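Local coordinates for protein glyceraldehyde-3-phosphate dehydrogenase (Sulfolobus solfataricus, PDB 1B7G) that catalyses the phosphorylating oxidation of D-glyceraldehyde 3-phosphate in glycolysis, using NAD or NADP as cofactor with a marked preference for NADP, at residues A[135-139]-A[140-144]; A[150-154]-A[155-159]; A[165-168]-A[169-172]; A[190-193]-A[194-198]; A[236-239]-A[240-244]. The protein carries 1 engineered substitution. All coordinates share one frame; numbering follows the deposited sequence.

Interaction 1. Residues A[135-139]-A[140-144]. With SO4 (sulfate ion), chain C.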
loop_
_atom_site.group_PDB
_atom_site.type_symbol
_atom_site.label_atom_id
_atom_site.label_comp_id
_atom_site.label_asym_id
_atom_site.label_seq_id
_atom_site.Cartn_x
_atom_site.Cartn_y
_atom_site.Cartn_z
ATOM N N ARG A 135 24.725 -9.980 12.904
ATOM C CA ARG A 135 24.178 -9.935 11.540
ATOM C C ARG A 135 22.755 -10.462 11.584
ATOM O O ARG A 135 22.550 -11.598 12.010
ATOM C CB ARG A 135 24.974 -10.784 10.530
ATOM C CG ARG A 135 24.371 -10.610 9.107
ATOM C CD ARG A 135 25.103 -11.572 8.136
ATOM N NE ARG A 135 24.838 -12.956 8.527
ATOM C CZ ARG A 135 24.943 -13.998 7.709
ATOM N NH1 ARG A 135 25.253 -13.804 6.434
ATOM N NH2 ARG A 135 24.652 -15.208 8.150
ATOM N N VAL A 136 21.766 -9.604 11.369
ATOM C CA VAL A 136 20.393 -10.107 11.305
ATOM C C VAL A 136 20.287 -10.835 9.942
ATOM O O VAL A 136 20.549 -10.215 8.927
ATOM C CB VAL A 136 19.351 -8.994 11.375
ATOM C CG1 VAL A 136 17.964 -9.532 10.994
ATOM C CG2 VAL A 136 19.285 -8.347 12.791
ATOM N N VAL A 137 19.887 -12.095 9.917
ATOM C CA VAL A 137 19.828 -12.847 8.658
ATOM C C VAL A 137 18.847 -12.206 7.668
ATOM O O VAL A 137 18.045 -11.337 8.018
ATOM C CB VAL A 137 19.433 -14.312 8.853
ATOM C CG1 VAL A 137 20.682 -15.159 9.155
ATOM C CG2 VAL A 137 18.405 -14.486 9.953
ATOM N N SER A 138 18.920 -12.656 6.403
ATOM C CA SER A 138 18.078 -12.060 5.359
ATOM C C SER A 138 16.621 -12.289 5.630
ATOM O O SER A 138 16.199 -13.111 6.461
ATOM C CB SER A 138 18.467 -12.677 3.974
ATOM O OG SER A 138 17.889 -14.012 3.947
ATOM N N CYS A 139 15.751 -11.648 4.834
ATOM C CA CYS A 139 14.318 -11.795 4.971
ATOM C C CYS A 139 13.845 -13.254 4.844
ATOM O O CYS A 139 13.019 -13.716 5.611
ATOM C CB CYS A 139 13.639 -10.974 3.816
ATOM S SG CYS A 139 14.185 -9.223 3.832
ATOM N N ASN A 140 14.331 -13.978 3.812
ATOM C CA ASN A 140 13.831 -15.361 3.673
ATOM C C ASN A 140 14.532 -16.276 4.658
ATOM O O ASN A 140 13.922 -17.239 5.113
ATOM C CB ASN A 140 14.006 -15.829 2.210
ATOM C CG ASN A 140 12.918 -15.200 1.340
ATOM O OD1 ASN A 140 11.746 -15.207 1.712
ATOM N ND2 ASN A 140 13.279 -14.659 0.198
ATOM N N THR A 141 15.766 -15.924 5.088
ATOM C CA THR A 141 16.419 -16.782 6.088
ATOM C C THR A 141 15.652 -16.656 7.403
ATOM O O THR A 141 15.434 -17.605 8.155
ATOM C CB THR A 141 17.880 -16.382 6.299
ATOM O OG1 THR A 141 18.564 -16.335 5.036
ATOM C CG2 THR A 141 18.590 -17.406 7.193
ATOM N N THR A 142 15.261 -15.395 7.705
ATOM C CA THR A 142 14.468 -15.154 8.918
ATOM C C THR A 142 13.200 -15.964 8.948
ATOM O O THR A 142 12.811 -16.513 9.987
ATOM C CB THR A 142 14.139 -13.665 9.078
ATOM O OG1 THR A 142 15.343 -12.891 9.217
ATOM C CG2 THR A 142 13.278 -13.407 10.314
ATOM N N ALA A 143 12.454 -16.002 7.811
ATOM C CA ALA A 143 11.180 -16.703 7.807
ATOM C C ALA A 143 11.413 -18.210 8.017
ATOM O O ALA A 143 10.668 -18.820 8.760
ATOM C CB ALA A 143 10.442 -16.433 6.486
ATOM N N LEU A 144 12.494 -18.731 7.457
ATOM C CA LEU A 144 12.798 -20.172 7.659
ATOM C C LEU A 144 13.150 -20.450 9.141
ATOM O O LEU A 144 12.687 -21.417 9.719
ATOM C CB LEU A 144 13.955 -20.542 6.757
ATOM C CG LEU A 144 13.719 -20.857 5.263
ATOM C CD1 LEU A 144 15.032 -20.688 4.524
ATOM C CD2 LEU A 144 13.194 -22.281 5.092
HETATM S S SO4 C . 16.783 -13.363 0.574
HETATM O O1 SO4 C . 17.223 -12.240 -0.245
HETATM O O2 SO4 C . 16.066 -14.405 -0.347
HETATM O O3 SO4 C . 15.826 -13.089 1.642
HETATM O O4 SO4 C . 18.015 -13.958 1.124
#
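S138 OG and N140 hold one sulfate where the chain turns from strand 133-136 into helix 139-152. S138 OG donates to sulfate O4 (2.8 Å), N140 N to O3 (2.8 Å, 162°), and N140 ND2 to O2 (2.9 Å); the amide's OD1 is engaged by H221. The sulfate occupies the inorganic phosphate site seen in this crystal, to which S138 and N140 belong; C139 is by similarity the nucleophile. S138 is the N-cap of the helix: with chi1 at 76° its hydroxyl swings between backbone N and carbonyl carbon, where T141 N (3.1 Å) and T141 OG1 (2.7 Å) both donate to it. An alanine at S138 would remove that oxygen, and is likely to leave T141 N uncapped and the sulfate short of one donor. One shell further, T142 N (2.8 Å) and T142 OG1 (2.9 Å) both reach S138 O, the hydroxyl from above the carbonyl plane. T141 CG2 packs on V137 CB (3.6 Å). Outside, T141 meets helix 193-198, N140 strand 291-298 and T142 helix 304-315.

Interaction 2. Residues A[150-154]-A[155-159]. Unlike the reference sequence in segment 155-159: K159 (reference Asn).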
loop_
_atom_site.group_PDB
_atom_site.type_symbol
_atom_site.label_atom_id
_atom_site.label_comp_id
_atom_site.label_asym_id
_atom_site.label_seq_id
_atom_site.Cartn_x
_atom_site.Cartn_y
_atom_site.Cartn_z
ATOM N N THR A 150 10.190 -22.588 15.877
ATOM C CA THR A 150 8.874 -22.858 16.414
ATOM C C THR A 150 8.460 -24.329 16.277
ATOM O O THR A 150 7.930 -24.889 17.267
ATOM C CB THR A 150 7.771 -21.996 15.755
ATOM O OG1 THR A 150 8.159 -20.621 15.905
ATOM C CG2 THR A 150 6.402 -22.264 16.330
ATOM N N VAL A 151 8.628 -24.967 15.128
ATOM C CA VAL A 151 8.204 -26.353 14.925
ATOM C C VAL A 151 8.971 -27.312 15.833
ATOM O O VAL A 151 8.433 -28.321 16.298
ATOM C CB VAL A 151 8.308 -26.809 13.463
ATOM C CG1 VAL A 151 8.172 -28.313 13.290
ATOM C CG2 VAL A 151 7.172 -26.129 12.620
ATOM N N ASN A 152 10.225 -27.010 16.073
ATOM C CA ASN A 152 11.199 -27.659 16.896
ATOM C C ASN A 152 10.712 -27.838 18.316
ATOM O O ASN A 152 11.023 -28.842 18.933
ATOM C CB ASN A 152 12.556 -26.929 16.840
ATOM C CG ASN A 152 13.732 -27.751 17.310
ATOM O OD1 ASN A 152 14.236 -28.698 16.677
ATOM N ND2 ASN A 152 14.252 -27.371 18.481
ATOM N N LYS A 153 9.801 -26.998 18.798
ATOM C CA LYS A 153 9.168 -27.195 20.087
ATOM C C LYS A 153 8.248 -28.410 20.109
ATOM O O LYS A 153 7.930 -28.957 21.182
ATOM C CB LYS A 153 8.361 -25.957 20.453
ATOM C CG LYS A 153 9.191 -24.705 20.671
ATOM C CD LYS A 153 8.306 -23.542 21.162
ATOM C CE LYS A 153 9.067 -22.228 21.055
ATOM N NZ LYS A 153 8.615 -21.189 22.014
ATOM N N VAL A 154 7.714 -28.813 18.974
ATOM C CA VAL A 154 6.814 -29.963 18.919
ATOM C C VAL A 154 7.646 -31.238 18.796
ATOM O O VAL A 154 7.372 -32.201 19.518
ATOM C CB VAL A 154 5.799 -29.849 17.784
ATOM C CG1 VAL A 154 4.972 -31.115 17.654
ATOM C CG2 VAL A 154 4.916 -28.637 18.023
ATOM N N SER A 155 8.702 -31.178 17.991
ATOM C CA SER A 155 9.610 -32.297 17.822
ATOM C C SER A 155 10.850 -31.813 17.092
ATOM O O SER A 155 10.770 -30.952 16.197
ATOM C CB SER A 155 8.994 -33.470 17.065
ATOM O OG SER A 155 9.998 -34.391 16.690
ATOM N N LYS A 156 12.001 -32.335 17.497
ATOM C CA LYS A 156 13.250 -31.840 16.944
ATOM C C LYS A 156 13.256 -31.861 15.410
ATOM O O LYS A 156 12.986 -32.913 14.823
ATOM C CB LYS A 156 14.406 -32.714 17.438
ATOM C CG LYS A 156 15.739 -32.019 17.217
ATOM C CD LYS A 156 16.898 -32.871 17.690
ATOM C CE LYS A 156 18.206 -32.367 17.090
ATOM N NZ LYS A 156 18.388 -30.909 17.278
ATOM N N VAL A 157 13.624 -30.760 14.780
ATOM C CA VAL A 157 13.726 -30.692 13.329
ATOM C C VAL A 157 15.049 -31.327 12.923
ATOM O O VAL A 157 16.142 -30.879 13.276
ATOM C CB VAL A 157 13.630 -29.254 12.787
ATOM C CG1 VAL A 157 13.928 -29.178 11.306
ATOM C CG2 VAL A 157 12.231 -28.724 13.133
ATOM N N GLU A 158 14.910 -32.413 12.173
ATOM C CA GLU A 158 16.097 -33.166 11.775
ATOM C C GLU A 158 16.543 -32.830 10.372
ATOM O O GLU A 158 17.731 -32.919 10.051
ATOM C CB GLU A 158 15.721 -34.664 11.901
ATOM C CG GLU A 158 15.484 -35.046 13.351
ATOM C CD GLU A 158 16.764 -35.024 14.173
ATOM O OE1 GLU A 158 17.843 -34.710 13.619
ATOM O OE2 GLU A 158 16.697 -35.320 15.375
ATOM N N LYS A 159 15.584 -32.396 9.544
ATOM C CA LYS A 159 15.913 -32.067 8.167
ATOM C C LYS A 159 14.926 -31.095 7.512
ATOM O O LYS A 159 13.749 -31.118 7.737
ATOM C CB LYS A 159 15.952 -33.368 7.322
ATOM C CG LYS A 159 16.660 -33.097 5.997
ATOM C CD LYS A 159 16.461 -34.194 4.987
ATOM C CE LYS A 159 17.099 -35.499 5.414
ATOM N NZ LYS A 159 17.146 -36.459 4.268
HETATM O O HOH W 1 16.886 -27.870 14.780
#
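N152 reaches across the tight turn that joins helix 139-152 to strand 157-167, a helix-to-strand connection in which the asparagine reaches from the last part of the helix to V157, where the strand begins. Its CB lies 4.1 Å from V157 CG2. With CG anti to the backbone N (chi1 -162°), the side chain leaves the helix on the strand side, and CG comes to 3.9 Å from V157 N. OD1 does the polar work: V157 N donates to it at 2.9 Å in a nearly straight bond (166°), tilted slightly from the amide plane. The same oxygen also touches K156 CA and lies beside K156 CG, while a water bridges it weakly to V157 O. Next to this bond the V151 and V157 side chains cross at about a right angle, V151 CG1 to V157 CG2 4.1 Å, and both lie against strand 219-227. S155 N bonds weakly to V151 O, and S155 OG is held by D229. N152 also contributes its alpha hydrogen: N152 CA stands 3.4 Å from S155 O, with an angle at H of 152°.

Interaction 3. Residues A[165-168]-A[169-172]. With SO4 (sulfate ion), chain D; SO4 (sulfate ion), chain C; SO4 (sulfate ion), chain G.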
loop_
_atom_site.group_PDB
_atom_site.type_symbol
_atom_site.label_atom_id
_atom_site.label_comp_id
_atom_site.label_asym_id
_atom_site.label_seq_id
_atom_site.Cartn_x
_atom_site.Cartn_y
_atom_site.Cartn_z
ATOM N N VAL A 165 10.454 -19.014 -3.737
ATOM C CA VAL A 165 10.069 -18.212 -4.896
ATOM C C VAL A 165 10.235 -16.719 -4.533
ATOM O O VAL A 165 9.433 -16.239 -3.756
ATOM C CB VAL A 165 8.613 -18.498 -5.276
ATOM C CG1 VAL A 165 8.154 -17.555 -6.415
ATOM C CG2 VAL A 165 8.446 -19.974 -5.604
ATOM N N ARG A 166 11.265 -16.084 -5.043
ATOM C CA ARG A 166 11.528 -14.684 -4.639
ATOM C C ARG A 166 10.831 -13.666 -5.524
ATOM O O ARG A 166 10.806 -13.794 -6.766
ATOM C CB ARG A 166 13.033 -14.438 -4.619
ATOM C CG ARG A 166 13.900 -15.460 -3.969
ATOM C CD ARG A 166 15.363 -15.141 -3.739
ATOM N NE ARG A 166 15.591 -13.845 -3.095
ATOM C CZ ARG A 166 15.780 -12.698 -3.711
ATOM N NH1 ARG A 166 15.848 -12.641 -5.048
ATOM N NH2 ARG A 166 15.920 -11.573 -2.992
ATOM N N ARG A 167 10.283 -12.615 -4.903
ATOM C CA ARG A 167 9.766 -11.479 -5.691
ATOM C C ARG A 167 10.968 -10.832 -6.338
ATOM O O ARG A 167 12.075 -10.880 -5.762
ATOM C CB ARG A 167 8.959 -10.543 -4.765
ATOM C CG ARG A 167 9.865 -9.851 -3.695
ATOM C CD ARG A 167 10.290 -8.512 -4.251
ATOM N NE ARG A 167 11.141 -7.661 -3.442
ATOM C CZ ARG A 167 12.454 -7.796 -3.330
ATOM N NH1 ARG A 167 13.098 -8.804 -3.948
ATOM N NH2 ARG A 167 13.160 -6.952 -2.576
ATOM N N ALA A 168 10.876 -10.338 -7.569
ATOM C CA ALA A 168 11.970 -9.764 -8.310
ATOM C C ALA A 168 12.568 -8.486 -7.700
ATOM O O ALA A 168 13.797 -8.311 -7.621
ATOM C CB ALA A 168 11.453 -9.379 -9.742
ATOM N N ALA A 169 11.705 -7.547 -7.363
ATOM C CA ALA A 169 12.143 -6.238 -6.874
ATOM C C ALA A 169 10.981 -5.585 -6.124
ATOM O O ALA A 169 9.841 -6.005 -6.273
ATOM C CB ALA A 169 12.498 -5.359 -8.091
ATOM N N ASP A 170 11.279 -4.685 -5.178
ATOM C CA ASP A 170 10.136 -4.078 -4.478
ATOM C C ASP A 170 9.368 -3.184 -5.461
ATOM O O ASP A 170 9.876 -2.753 -6.493
ATOM C CB ASP A 170 10.566 -3.289 -3.274
ATOM C CG ASP A 170 11.119 -4.246 -2.201
ATOM O OD1 ASP A 170 10.459 -5.296 -2.026
ATOM O OD2 ASP A 170 12.167 -3.888 -1.643
ATOM N N GLN A 171 8.140 -2.905 -5.070
ATOM C CA GLN A 171 7.204 -2.142 -5.843
ATOM C C GLN A 171 7.682 -0.740 -6.220
ATOM O O GLN A 171 7.398 -0.309 -7.358
ATOM C CB GLN A 171 5.867 -2.031 -5.098
ATOM C CG GLN A 171 4.862 -1.238 -5.954
ATOM C CD GLN A 171 3.468 -1.360 -5.365
ATOM O OE1 GLN A 171 2.783 -2.364 -5.575
ATOM N NE2 GLN A 171 3.112 -0.341 -4.581
ATOM N N LYS A 172 8.478 -0.098 -5.385
ATOM C CA LYS A 172 8.980 1.242 -5.751
ATOM C C LYS A 172 10.059 1.168 -6.813
ATOM O O LYS A 172 10.363 2.175 -7.460
ATOM C CB LYS A 172 9.483 1.997 -4.511
ATOM C CG LYS A 172 10.939 1.678 -4.147
ATOM C CD LYS A 172 11.201 1.925 -2.671
ATOM C CE LYS A 172 12.677 1.933 -2.359
ATOM N NZ LYS A 172 12.954 2.027 -0.900
HETATM S S SO4 D . 16.611 -7.957 -3.308
HETATM O O1 SO4 D . 16.160 -6.515 -3.288
HETATM O O2 SO4 D . 15.642 -8.768 -4.087
HETATM O O3 SO4 D . 16.582 -8.385 -1.868
HETATM O O4 SO4 D . 17.966 -8.052 -3.887
HETATM S S SO4 C . 16.783 -13.363 0.574
HETATM O O1 SO4 C . 17.223 -12.240 -0.245
HETATM O O2 SO4 C . 16.066 -14.405 -0.347
HETATM O O3 SO4 C . 15.826 -13.089 1.642
HETATM O O4 SO4 C . 18.015 -13.958 1.124
HETATM S S SO4 G . 16.370 0.458 -1.333
HETATM O O1 SO4 G . 15.547 1.705 -1.452
HETATM O O2 SO4 G . 15.918 -0.322 -0.133
HETATM O O3 SO4 G . 17.815 0.837 -1.176
HETATM O O4 SO4 G . 16.214 -0.382 -2.568
#
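The R167 guanidinium carries A169 over one face, its CA 3.7 Å above the plane and offset toward the rim, and takes D170 OD1 at the edge. R167 NE donates to D170 OD1 in a salt bridge of 2.8 Å that lies within 3° of the guanidinium plane. The carboxylate is turned 69° against that plane, and OD1 is met from above the carboxylate plane. A weaker branch joins R167 NH2 to D170 OD2 at 3.4 Å. A sharp bend at chi2 (94°) folds the arginine back over the following residues, with R167 CD 3.3 Å from A169 O. Farther round the edge, NH1 and NH2 donate to O2 and O1 of the chain D sulfate. R166 NH2 also donates to that O2, while R166 NE donates to O2 of the chain C sulfate. D170 OD1 has a second donor in Q300, and R166 also pairs with D185. Two arginines, each paired with a carboxylate, thus share O2 of the chain D sulfate, which probably favours a dianion there, in keeping with the substrate phosphate site that R166 and R167 form in this crystal.

Interaction 4. Residues A[190-193]-A[194-198]. With SO4 (sulfate ion), chain F; SO4 (sulfate ion), chain C; SO4 (sulfate ion), chain H.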
loop_
_atom_site.group_PDB
_atom_site.type_symbol
_atom_site.label_atom_id
_atom_site.label_comp_id
_atom_site.label_asym_id
_atom_site.label_seq_id
_atom_site.Cartn_x
_atom_site.Cartn_y
_atom_site.Cartn_z
ATOM N N PRO A 190 22.882 -25.788 -3.081
ATOM C CA PRO A 190 21.799 -24.982 -2.589
ATOM C C PRO A 190 21.964 -23.483 -2.769
ATOM O O PRO A 190 23.028 -22.958 -3.112
ATOM C CB PRO A 190 21.856 -25.325 -1.071
ATOM C CG PRO A 190 23.310 -25.361 -0.806
ATOM C CD PRO A 190 23.927 -26.024 -2.024
ATOM N N SER A 191 20.843 -22.747 -2.629
ATOM C CA SER A 191 20.997 -21.269 -2.619
ATOM C C SER A 191 21.624 -20.896 -1.259
ATOM O O SER A 191 21.729 -21.732 -0.370
ATOM C CB SER A 191 19.641 -20.617 -2.769
ATOM O OG SER A 191 18.741 -21.078 -1.770
ATOM N N HIS A 192 21.941 -19.630 -1.019
ATOM C CA HIS A 192 22.629 -19.170 0.158
ATOM C C HIS A 192 21.809 -19.332 1.439
ATOM O O HIS A 192 22.398 -19.251 2.510
ATOM C CB HIS A 192 23.067 -17.698 -0.013
ATOM C CG HIS A 192 21.954 -16.702 0.090
ATOM N ND1 HIS A 192 21.510 -16.253 1.325
ATOM C CD2 HIS A 192 21.185 -16.066 -0.835
ATOM C CE1 HIS A 192 20.498 -15.426 1.168
ATOM N NE2 HIS A 192 20.304 -15.257 -0.120
ATOM N N HIS A 193 20.485 -19.446 1.342
ATOM C CA HIS A 193 19.629 -19.597 2.480
ATOM C C HIS A 193 20.053 -20.693 3.436
ATOM O O HIS A 193 20.003 -20.451 4.648
ATOM C CB HIS A 193 18.168 -19.825 2.020
ATOM C CG HIS A 193 17.806 -18.730 1.035
ATOM N ND1 HIS A 193 18.127 -18.787 -0.296
ATOM C CD2 HIS A 193 17.250 -17.525 1.245
ATOM C CE1 HIS A 193 17.744 -17.661 -0.888
ATOM N NE2 HIS A 193 17.198 -16.861 0.036
ATOM N N ALA A 194 20.467 -21.861 2.905
ATOM C CA ALA A 194 20.797 -22.982 3.773
ATOM C C ALA A 194 21.984 -22.681 4.682
ATOM O O ALA A 194 21.871 -22.799 5.892
ATOM C CB ALA A 194 20.990 -24.259 2.946
ATOM N N LYS A 195 23.056 -22.171 4.121
ATOM C CA LYS A 195 24.198 -21.709 4.870
ATOM C C LYS A 195 23.768 -20.638 5.886
ATOM O O LYS A 195 24.149 -20.731 7.042
ATOM C CB LYS A 195 25.239 -21.132 3.931
ATOM C CG LYS A 195 26.570 -20.853 4.584
ATOM C CD LYS A 195 27.558 -20.113 3.677
ATOM C CE LYS A 195 28.954 -20.310 4.289
ATOM N NZ LYS A 195 29.986 -19.404 3.740
ATOM N N ASP A 196 22.936 -19.687 5.461
ATOM C CA ASP A 196 22.490 -18.643 6.391
ATOM C C ASP A 196 21.691 -19.222 7.533
ATOM O O ASP A 196 21.975 -18.804 8.666
ATOM C CB ASP A 196 21.810 -17.486 5.682
ATOM C CG ASP A 196 22.773 -16.762 4.746
ATOM O OD1 ASP A 196 23.976 -17.097 4.827
ATOM O OD2 ASP A 196 22.379 -15.971 3.884
ATOM N N VAL A 197 20.825 -20.197 7.317
ATOM C CA VAL A 197 20.109 -20.848 8.419
ATOM C C VAL A 197 21.112 -21.511 9.385
ATOM O O VAL A 197 20.988 -21.483 10.642
ATOM C CB VAL A 197 19.115 -21.853 7.868
ATOM C CG1 VAL A 197 18.570 -22.870 8.881
ATOM C CG2 VAL A 197 17.874 -21.220 7.214
ATOM N N ASN A 198 22.112 -22.176 8.801
ATOM C CA ASN A 198 23.155 -22.859 9.544
ATOM C C ASN A 198 24.077 -21.914 10.315
ATOM O O ASN A 198 24.773 -22.331 11.248
ATOM C CB ASN A 198 24.024 -23.675 8.567
ATOM C CG ASN A 198 23.449 -25.050 8.261
ATOM O OD1 ASN A 198 23.703 -25.561 7.167
ATOM N ND2 ASN A 198 22.762 -25.645 9.196
HETATM S S SO4 F . 23.447 -17.481 -3.851
HETATM O O1 SO4 F . 23.773 -16.118 -3.290
HETATM O O2 SO4 F . 23.152 -17.307 -5.325
HETATM O O3 SO4 F . 22.215 -18.037 -3.171
HETATM O O4 SO4 F . 24.633 -18.377 -3.699
HETATM S S SO4 C . 16.783 -13.363 0.574
HETATM O O1 SO4 C . 17.223 -12.240 -0.245
HETATM O O2 SO4 C . 16.066 -14.405 -0.347
HETATM O O3 SO4 C . 15.826 -13.089 1.642
HETATM O O4 SO4 C . 18.015 -13.958 1.124
HETATM S S SO4 H . 29.175 -16.067 4.003
HETATM O O1 SO4 H . 30.477 -16.604 4.575
HETATM O O2 SO4 H . 29.508 -15.002 3.003
HETATM O O3 SO4 H . 28.301 -15.543 5.079
HETATM O O4 SO4 H . 28.508 -17.222 3.300
HETATM O O HOH W 2 23.876 -22.496 1.223
#
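H192 bonds to D196 at the edge of its ring: ND1 donates to OD2 at 2.7 Å (146°). The histidine ring and the carboxylate are turned 51° from one another, and OD2 is met from above the carboxylate plane. Backbone bonds tighten the same turn, with D196 N on H192 O at 3.0 Å and V197 N on H193 O at 2.8 Å. The H193 ring has H192 NE2 3.4 Å above one face, toward the rim. The H193 ring is held at two points on its edge: S191 OG shares a hydrogen bond with H193 ND1 at 2.8 Å, and H193 NE2 donates almost straight (176°) to O2 of the chain C sulfate at 2.7 Å. This start of helix 193-198 belongs to the inorganic phosphate site described for this crystal, which includes H192 and H193. D196 and V197 bury against T141 of helix 139-152. The other side is looser. P190, after a cis peptide bond, touches A194 only CB to CB at 4.2 Å; a water links S191 O to K195 N; and the extended, exposed K195 carries its NZ out to the chain H sulfate.

Interaction 5. Residues A[236-239]-A[240-244]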
loop_
_atom_site.group_PDB
_atom_site.type_symbol
_atom_site.label_atom_id
_atom_site.label_comp_id
_atom_site.label_asym_id
_atom_site.label_seq_id
_atom_site.Cartn_x
_atom_site.Cartn_y
_atom_site.Cartn_z
ATOM N N ILE A 236 1.238 -29.405 15.641
ATOM C CA ILE A 236 1.975 -28.466 14.771
ATOM C C ILE A 236 1.169 -27.185 14.590
ATOM O O ILE A 236 1.629 -26.057 14.636
ATOM C CB ILE A 236 2.145 -29.116 13.378
ATOM C CG1 ILE A 236 3.040 -30.357 13.497
ATOM C CG2 ILE A 236 2.692 -28.145 12.353
ATOM C CD1 ILE A 236 4.366 -30.084 14.175
ATOM N N LEU A 237 -0.125 -27.404 14.372
ATOM C CA LEU A 237 -1.083 -26.358 14.137
ATOM C C LEU A 237 -1.201 -25.487 15.374
ATOM O O LEU A 237 -1.207 -24.259 15.296
ATOM C CB LEU A 237 -2.460 -26.951 13.765
ATOM C CG LEU A 237 -3.572 -25.912 13.537
ATOM C CD1 LEU A 237 -3.164 -24.940 12.438
ATOM C CD2 LEU A 237 -4.900 -26.569 13.192
ATOM N N SER A 238 -1.235 -26.160 16.545
ATOM C CA SER A 238 -1.337 -25.357 17.779
ATOM C C SER A 238 -0.120 -24.517 18.008
ATOM O O SER A 238 -0.285 -23.332 18.393
ATOM C CB SER A 238 -1.690 -26.268 18.964
ATOM O OG SER A 238 -1.163 -25.727 20.153
ATOM N N VAL A 239 1.127 -24.928 17.712
ATOM C CA VAL A 239 2.213 -23.983 17.948
ATOM C C VAL A 239 2.168 -22.885 16.882
ATOM O O VAL A 239 2.443 -21.717 17.155
ATOM C CB VAL A 239 3.646 -24.497 18.003
ATOM C CG1 VAL A 239 3.941 -25.235 19.295
ATOM C CG2 VAL A 239 4.028 -25.365 16.810
ATOM N N LEU A 240 1.851 -23.283 15.650
ATOM C CA LEU A 240 1.860 -22.292 14.559
ATOM C C LEU A 240 0.803 -21.238 14.781
ATOM O O LEU A 240 0.983 -20.099 14.364
ATOM C CB LEU A 240 1.715 -22.998 13.185
ATOM C CG LEU A 240 2.895 -23.846 12.773
ATOM C CD1 LEU A 240 2.708 -24.497 11.384
ATOM C CD2 LEU A 240 4.205 -23.069 12.789
ATOM N N GLU A 241 -0.293 -21.564 15.456
ATOM C CA GLU A 241 -1.366 -20.662 15.767
ATOM C C GLU A 241 -1.150 -19.792 16.994
ATOM O O GLU A 241 -1.914 -18.856 17.212
ATOM C CB GLU A 241 -2.675 -21.469 15.981
ATOM C CG GLU A 241 -3.924 -20.627 15.803
ATOM C CD GLU A 241 -5.199 -21.463 15.827
ATOM O OE1 GLU A 241 -5.090 -22.690 15.609
ATOM O OE2 GLU A 241 -6.294 -20.877 16.043
ATOM N N ASN A 242 -0.073 -19.983 17.745
ATOM C CA ASN A 242 0.173 -19.276 18.997
ATOM C C ASN A 242 1.574 -18.745 19.134
ATOM O O ASN A 242 2.215 -18.803 20.203
ATOM C CB ASN A 242 -0.088 -20.294 20.144
ATOM C CG ASN A 242 -1.586 -20.459 20.317
ATOM O OD1 ASN A 242 -2.191 -19.512 20.827
ATOM N ND2 ASN A 242 -2.158 -21.566 19.836
ATOM N N THR A 243 2.127 -18.206 18.050
ATOM C CA THR A 243 3.504 -17.692 18.108
ATOM C C THR A 243 3.566 -16.346 17.435
ATOM O O THR A 243 3.413 -16.236 16.181
ATOM C CB THR A 243 4.483 -18.654 17.394
ATOM O OG1 THR A 243 4.359 -19.978 17.893
ATOM C CG2 THR A 243 5.921 -18.201 17.461
ATOM N N PRO A 244 3.804 -15.275 18.162
ATOM C CA PRO A 244 4.063 -13.995 17.547
ATOM C C PRO A 244 5.181 -14.052 16.507
ATOM O O PRO A 244 6.269 -14.469 16.774
ATOM C CB PRO A 244 4.435 -13.084 18.705
ATOM C CG PRO A 244 3.806 -13.724 19.900
ATOM C CD PRO A 244 3.921 -15.213 19.634
#
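I236 and L240 lie side by side one turn apart and point the same way, with I236 CG2 3.8 Å from L240 CD1. The next pair behaves differently: L237 and E241 cross at a slant, and E241 OE1 comes only to 4.1 Å from L237 CG, a loose contact at the partly exposed edge. Under both pairs run the ordinary helical bonds, L240 N to I236 O and E241 N to L237 O.

Beyond E241 the side chains turn back toward the helix. N242 sends its amide over the last turn, where ND2 donates to S238 O at 3.0 Å (165°), the acceptor lying within 6° of the amide plane. T243 OG1 donates to V239 O at 2.7 Å, its chi1 of -53° setting the hydroxyl beside the backbone N. V239 O also takes N242 N at 3.1 Å, and the two donors approach from opposite faces of the carbonyl plane. A valine in place of T243 would remove the hydroxyl and would probably leave V239 O with N242 N alone, the chain after N242 being less firmly held.

I236 and L240 pack onto strand 278-288, while V239 and T243 meet T150 of helix 139-152. This is the arrangement of a helix C-terminus, here that of helix 233-241, where side chains and an i to i+3 amide bond occupy the last carbonyls.

In the fold
Interactions 1, 3 and 4 converge on one sulfate, that of chain C, which S138, N140, R166 and H193 grip from three separate parts of the chain. Interaction 1 also meets the other two directly: T141 OG1 of interaction 1 lies 3.5 Å from D196 CB of interaction 4, and N140 ND2 lies 4.1 Å from R166 NE of interaction 3. A second sulfate is bound by R166 and R167 near H219, which with C139 makes up the catalytic site. Interactions 2 and 5 form a second cluster, touching at V154 CG2 and V239 CG2 (3.6 Å). Interaction 2 shares helix 139-152 with interaction 1, their centres about 18 Å apart, and strand 157-167 with interaction 3, about 30 Å between centres.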